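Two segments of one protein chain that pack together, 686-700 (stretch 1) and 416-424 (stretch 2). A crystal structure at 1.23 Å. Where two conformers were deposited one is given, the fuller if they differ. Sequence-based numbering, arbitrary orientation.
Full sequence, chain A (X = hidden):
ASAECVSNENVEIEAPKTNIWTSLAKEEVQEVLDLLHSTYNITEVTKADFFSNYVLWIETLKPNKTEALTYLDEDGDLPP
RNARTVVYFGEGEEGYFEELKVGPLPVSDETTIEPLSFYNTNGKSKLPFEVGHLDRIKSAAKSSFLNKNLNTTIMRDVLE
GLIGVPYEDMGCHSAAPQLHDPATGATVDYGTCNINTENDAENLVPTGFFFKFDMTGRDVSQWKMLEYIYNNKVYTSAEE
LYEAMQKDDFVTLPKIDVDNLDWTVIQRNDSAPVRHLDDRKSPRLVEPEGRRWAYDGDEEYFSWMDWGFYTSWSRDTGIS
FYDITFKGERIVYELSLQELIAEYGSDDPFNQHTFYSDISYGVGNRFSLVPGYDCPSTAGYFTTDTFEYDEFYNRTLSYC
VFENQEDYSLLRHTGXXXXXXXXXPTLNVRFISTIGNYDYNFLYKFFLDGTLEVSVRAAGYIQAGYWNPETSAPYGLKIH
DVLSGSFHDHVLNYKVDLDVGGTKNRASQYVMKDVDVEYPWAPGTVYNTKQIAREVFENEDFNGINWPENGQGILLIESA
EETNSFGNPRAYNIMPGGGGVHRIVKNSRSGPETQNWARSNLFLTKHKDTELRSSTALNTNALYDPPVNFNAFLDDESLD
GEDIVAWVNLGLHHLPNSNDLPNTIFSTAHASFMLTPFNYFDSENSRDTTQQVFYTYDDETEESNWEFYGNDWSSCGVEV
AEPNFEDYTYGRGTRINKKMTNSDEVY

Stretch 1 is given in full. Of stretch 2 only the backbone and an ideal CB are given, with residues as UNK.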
# COMPACT_ATOMS: atom_id res chain seq x y z
N SER A 686 -15.75 -14.76 0.54
CA SER A 686 -15.49 -14.96 -0.88
C SER A 686 -15.67 -16.39 -1.38
O SER A 686 -15.58 -16.62 -2.58
CB SER A 686 -14.08 -14.49 -1.25
OG SER A 686 -13.07 -15.35 -0.76
N ARG A 687 -15.89 -17.33 -0.46
CA ARG A 687 -15.80 -18.75 -0.80
C ARG A 687 -16.82 -19.23 -1.83
O ARG A 687 -16.62 -20.27 -2.48
CB ARG A 687 -15.95 -19.62 0.46
CG ARG A 687 -14.94 -19.41 1.61
CD ARG A 687 -13.47 -19.74 1.29
NE ARG A 687 -12.94 -18.74 0.38
CZ ARG A 687 -12.51 -18.96 -0.85
NH1 ARG A 687 -12.35 -20.19 -1.32
NH2 ARG A 687 -12.16 -17.92 -1.58
N ASP A 688 -17.90 -18.47 -2.01
CA ASP A 688 -18.91 -18.80 -3.00
C ASP A 688 -18.62 -18.37 -4.45
O ASP A 688 -19.35 -18.73 -5.39
CB ASP A 688 -20.27 -18.25 -2.55
CG ASP A 688 -20.29 -16.76 -2.41
OD1 ASP A 688 -19.34 -16.22 -1.84
OD2 ASP A 688 -21.23 -16.07 -2.84
N THR A 689 -17.53 -17.64 -4.68
CA THR A 689 -17.21 -17.27 -6.05
C THR A 689 -16.90 -18.50 -6.89
O THR A 689 -16.36 -19.50 -6.41
CB THR A 689 -16.05 -16.24 -6.14
OG1 THR A 689 -15.92 -15.83 -7.49
CG2 THR A 689 -14.69 -16.78 -5.72
N THR A 690 -17.21 -18.44 -8.18
CA THR A 690 -16.78 -19.46 -9.10
C THR A 690 -15.37 -19.19 -9.62
O THR A 690 -14.82 -20.06 -10.31
CB THR A 690 -17.68 -19.54 -10.30
OG1 THR A 690 -17.60 -18.31 -11.04
CG2 THR A 690 -19.16 -19.77 -9.93
N GLN A 691 -14.78 -18.02 -9.32
CA GLN A 691 -13.49 -17.66 -9.89
C GLN A 691 -12.38 -18.25 -9.00
O GLN A 691 -11.63 -17.54 -8.33
CB GLN A 691 -13.36 -16.13 -10.01
CG GLN A 691 -14.47 -15.53 -10.87
CD GLN A 691 -14.50 -16.10 -12.28
OE1 GLN A 691 -13.56 -15.95 -13.05
NE2 GLN A 691 -15.60 -16.80 -12.60
N GLN A 692 -12.33 -19.58 -9.00
CA GLN A 692 -11.36 -20.32 -8.20
C GLN A 692 -11.09 -21.67 -8.85
O GLN A 692 -11.82 -22.06 -9.79
CB GLN A 692 -11.84 -20.44 -6.74
CG GLN A 692 -13.18 -21.08 -6.52
CD GLN A 692 -13.47 -21.22 -5.03
OE1 GLN A 692 -12.84 -22.01 -4.34
NE2 GLN A 692 -14.48 -20.50 -4.54
N VAL A 693 -10.04 -22.34 -8.38
CA VAL A 693 -9.65 -23.67 -8.88
C VAL A 693 -9.43 -24.56 -7.67
O VAL A 693 -8.96 -24.12 -6.63
CB VAL A 693 -8.38 -23.61 -9.79
CG1 VAL A 693 -7.16 -23.10 -9.03
CG2 VAL A 693 -8.09 -24.96 -10.43
N PHE A 694 -9.77 -25.83 -7.85
CA PHE A 694 -9.49 -26.87 -6.88
C PHE A 694 -8.82 -28.00 -7.64
O PHE A 694 -9.44 -28.67 -8.43
CB PHE A 694 -10.77 -27.32 -6.18
CG PHE A 694 -10.56 -28.33 -5.08
CD1 PHE A 694 -11.26 -29.54 -5.07
CD2 PHE A 694 -9.71 -28.06 -4.03
CE1 PHE A 694 -11.08 -30.45 -4.05
CE2 PHE A 694 -9.52 -28.99 -3.00
CZ PHE A 694 -10.21 -30.17 -3.00
N TYR A 695 -7.54 -28.14 -7.40
CA TYR A 695 -6.69 -29.16 -8.00
C TYR A 695 -6.50 -30.25 -6.96
O TYR A 695 -6.20 -29.96 -5.80
CB TYR A 695 -5.31 -28.54 -8.32
CG TYR A 695 -4.25 -29.59 -8.61
CD1 TYR A 695 -3.49 -30.16 -7.59
CD2 TYR A 695 -4.01 -29.98 -9.91
CE1 TYR A 695 -2.56 -31.13 -7.85
CE2 TYR A 695 -3.05 -30.95 -10.22
CZ TYR A 695 -2.32 -31.51 -9.16
OH TYR A 695 -1.38 -32.46 -9.44
N THR A 696 -6.66 -31.50 -7.37
CA THR A 696 -6.34 -32.62 -6.51
C THR A 696 -5.45 -33.61 -7.20
O THR A 696 -5.55 -33.78 -8.41
CB THR A 696 -7.61 -33.34 -6.04
OG1 THR A 696 -8.40 -33.71 -7.17
CG2 THR A 696 -8.49 -32.41 -5.20
N TYR A 697 -4.63 -34.28 -6.39
CA TYR A 697 -3.77 -35.33 -6.89
C TYR A 697 -4.08 -36.60 -6.11
O TYR A 697 -4.17 -36.57 -4.89
CB TYR A 697 -2.30 -34.95 -6.74
CG TYR A 697 -1.32 -36.02 -7.19
CD1 TYR A 697 -0.87 -36.07 -8.50
CD2 TYR A 697 -0.85 -36.99 -6.30
CE1 TYR A 697 0.03 -37.04 -8.93
CE2 TYR A 697 0.04 -37.97 -6.71
CZ TYR A 697 0.48 -37.99 -8.02
OH TYR A 697 1.36 -38.95 -8.44
N ASP A 698 -4.26 -37.70 -6.83
CA ASP A 698 -4.51 -39.00 -6.23
C ASP A 698 -3.19 -39.74 -6.09
O ASP A 698 -2.47 -39.92 -7.07
CB ASP A 698 -5.49 -39.79 -7.09
CG ASP A 698 -6.19 -40.89 -6.31
OD1 ASP A 698 -7.39 -41.12 -6.56
OD2 ASP A 698 -5.62 -41.58 -5.44
N ASP A 699 -2.86 -40.15 -4.86
CA ASP A 699 -1.57 -40.78 -4.57
C ASP A 699 -1.46 -42.16 -5.22
O ASP A 699 -0.40 -42.53 -5.72
CB ASP A 699 -1.36 -40.90 -3.05
CG ASP A 699 -1.25 -39.54 -2.36
OD1 ASP A 699 -0.22 -39.30 -1.69
OD2 ASP A 699 -2.14 -38.66 -2.42
N GLU A 700 -2.57 -42.90 -5.22
CA GLU A 700 -2.60 -44.27 -5.72
C GLU A 700 -2.63 -44.32 -7.25
O GLU A 700 -1.79 -44.97 -7.87
CB GLU A 700 -3.81 -45.03 -5.14
CG GLU A 700 -3.45 -46.15 -4.17
CD GLU A 700 -3.12 -47.46 -4.86
OE1 GLU A 700 -4.00 -48.35 -4.91
OE2 GLU A 700 -1.98 -47.60 -5.37
N UNK A 416 -1.96 -31.51 1.63
CA UNK A 416 -2.77 -32.73 1.68
C UNK A 416 -3.26 -33.15 0.29
O UNK A 416 -4.41 -33.55 0.12
CB UNK A 416 -3.97 -32.53 2.61
N UNK A 417 -2.36 -33.05 -0.70
CA UNK A 417 -2.62 -33.48 -2.09
C UNK A 417 -3.66 -32.62 -2.84
O UNK A 417 -4.27 -33.09 -3.81
CB UNK A 417 -3.10 -34.93 -2.08
N UNK A 418 -3.81 -31.36 -2.46
CA UNK A 418 -4.62 -30.43 -3.24
C UNK A 418 -4.00 -29.05 -3.27
O UNK A 418 -3.12 -28.72 -2.46
CB UNK A 418 -6.04 -30.35 -2.67
N UNK A 419 -4.42 -28.26 -4.27
CA UNK A 419 -4.18 -26.83 -4.25
C UNK A 419 -5.47 -26.13 -4.54
O UNK A 419 -6.18 -26.49 -5.48
CB UNK A 419 -3.10 -26.42 -5.25
N UNK A 420 -5.79 -25.14 -3.71
CA UNK A 420 -7.02 -24.39 -3.84
C UNK A 420 -6.63 -22.92 -3.96
O UNK A 420 -5.93 -22.40 -3.13
CB UNK A 420 -7.96 -24.64 -2.66
N UNK A 421 -6.99 -22.28 -5.06
CA UNK A 421 -6.64 -20.87 -5.31
C UNK A 421 -7.88 -20.11 -5.77
O UNK A 421 -8.59 -20.60 -6.64
CB UNK A 421 -5.53 -20.76 -6.35
N UNK A 422 -8.09 -18.93 -5.21
CA UNK A 422 -9.18 -18.06 -5.59
C UNK A 422 -8.61 -16.82 -6.25
O UNK A 422 -7.70 -16.20 -5.72
CB UNK A 422 -10.04 -17.69 -4.38
N UNK A 423 -9.12 -16.50 -7.42
CA UNK A 423 -8.75 -15.28 -8.15
C UNK A 423 -9.25 -14.04 -7.42
O UNK A 423 -10.09 -14.11 -6.52
CB UNK A 423 -9.31 -15.31 -9.57
N UNK A 424 -8.75 -12.90 -7.84
CA UNK A 424 -9.01 -11.61 -7.17
C UNK A 424 -9.47 -10.53 -8.16
O UNK A 424 -8.82 -9.54 -8.35
CB UNK A 424 -7.75 -11.13 -6.44

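Positions 418-422 form a strand that runs antiparallel to strand 692-697. The backbone hydrogen bonds need no particular side chain, but proline could not donate at 419, 421 or 423. Side chains alternate between two faces, one with Gln692, Phe694 and Thr696, the other with Val693 and Tyr695.

Position 416 points away from stretch 1, with nothing of it within 5.5 Å of the ideal CB. Its phi/psi of 49/42 is left-handed, which favours Gly, Asn or Asp without demanding them. The residue is Ala416, and it makes no contact.

Position 417 is also left-handed, at 68/27, but its CB points toward stretch 1. The ideal CB lies 3.9 Å from Asp699 OD2, an acceptor. A short donor such as Ser suits; Gly or Asn would suit the backbone. It is Ser417. Its OG donates to Asp699 OD2 at 3.1 Å, although Asp699 is poorly ordered. Its backbone O accepts from Tyr697 N at 2.9 Å.

Position 418 shares a face with Phe694 and Thr696. The ideal CB is 3.8 Å from Phe694 CE2 and a tight 3.2 Å from Tyr695 O. Aromatic or aliphatic residues would fit. It is Tyr418, whose CB meets Phe694 CE2 at 3.7 Å. The end of the side chain leads away; the two rings meet obliquely.

Position 419 lies on the face of Val693 and Tyr695, and its ideal CB is 4.3 Å from Tyr695 CB. Many side chains are possible. The residue is Ser419. The pairing here is backbone: Ser419 N to Tyr695 O and Tyr695 N to Ser419 O, both 2.9 Å.

Position 420 returns to the Phe694 face. The ideal CB is 4.1 Å from Phe694 CD2, at the ring edge. A small or apolar residue suits. Ala420 places its CB 4.2 Å from Phe694 CD2.

Position 421 pairs with Val693, its ideal CB 3.9 Å from Val693 CG1. An apolar side chain such as Val, Ile or Leu would suit. Ile421 keeps this contact through its CB.

Position 422 has its ideal CB 3.5 Å from Arg687 NH2, a donor, and 4.0 Å from Gln692 CB. Ser, Thr, Asp or Asn could accept. It is Thr422. OG1 accepts from Arg687 NH2 at 2.8 Å, while CG2 lies 3.7 Å from Thr689 CG2.

Position 423 points sideways, its ideal CB 3.4 Å from Gln691 O. A longer, flexible side chain, polar or apolar, could turn back toward Gln691. Gln423 does so, and its N donates to Gln691 O at 2.9 Å.

Position 424 points away, leaving the choice open. Asn424 does not touch stretch 1.

Stretch 2, residues 416-424: ASYSAITQN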
# COMPACT_ATOMS: atom_id res chain seq x y z
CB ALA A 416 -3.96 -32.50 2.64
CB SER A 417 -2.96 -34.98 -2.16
OG SER A 417 -1.94 -35.73 -1.54
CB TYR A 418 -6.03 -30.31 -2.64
CG TYR A 418 -6.11 -29.58 -1.30
CD1 TYR A 418 -6.21 -28.18 -1.22
CD2 TYR A 418 -6.11 -30.29 -0.10
CE1 TYR A 418 -6.28 -27.55 -0.01
CE2 TYR A 418 -6.18 -29.64 1.15
CZ TYR A 418 -6.27 -28.26 1.18
OH TYR A 418 -6.36 -27.58 2.38
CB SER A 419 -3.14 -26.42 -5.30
OG SER A 419 -1.86 -26.85 -4.95
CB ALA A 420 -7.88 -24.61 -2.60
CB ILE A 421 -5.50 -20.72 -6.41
CG1 ILE A 421 -4.34 -21.70 -6.19
CG2 ILE A 421 -5.02 -19.27 -6.48
CD1 ILE A 421 -3.48 -21.83 -7.35
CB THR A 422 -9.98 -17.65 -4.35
OG1 THR A 422 -10.60 -18.81 -3.79
CG2 THR A 422 -11.10 -16.68 -4.74
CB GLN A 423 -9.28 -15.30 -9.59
CG GLN A 423 -8.81 -16.46 -10.40
CD GLN A 423 -9.39 -16.41 -11.78
OE1 GLN A 423 -10.47 -16.91 -12.00
NE2 GLN A 423 -8.69 -15.77 -12.70
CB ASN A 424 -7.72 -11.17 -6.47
CG ASN A 424 -7.90 -10.12 -5.42
OD1 ASN A 424 -9.00 -9.75 -5.01
ND2 ASN A 424 -6.75 -9.65 -4.90
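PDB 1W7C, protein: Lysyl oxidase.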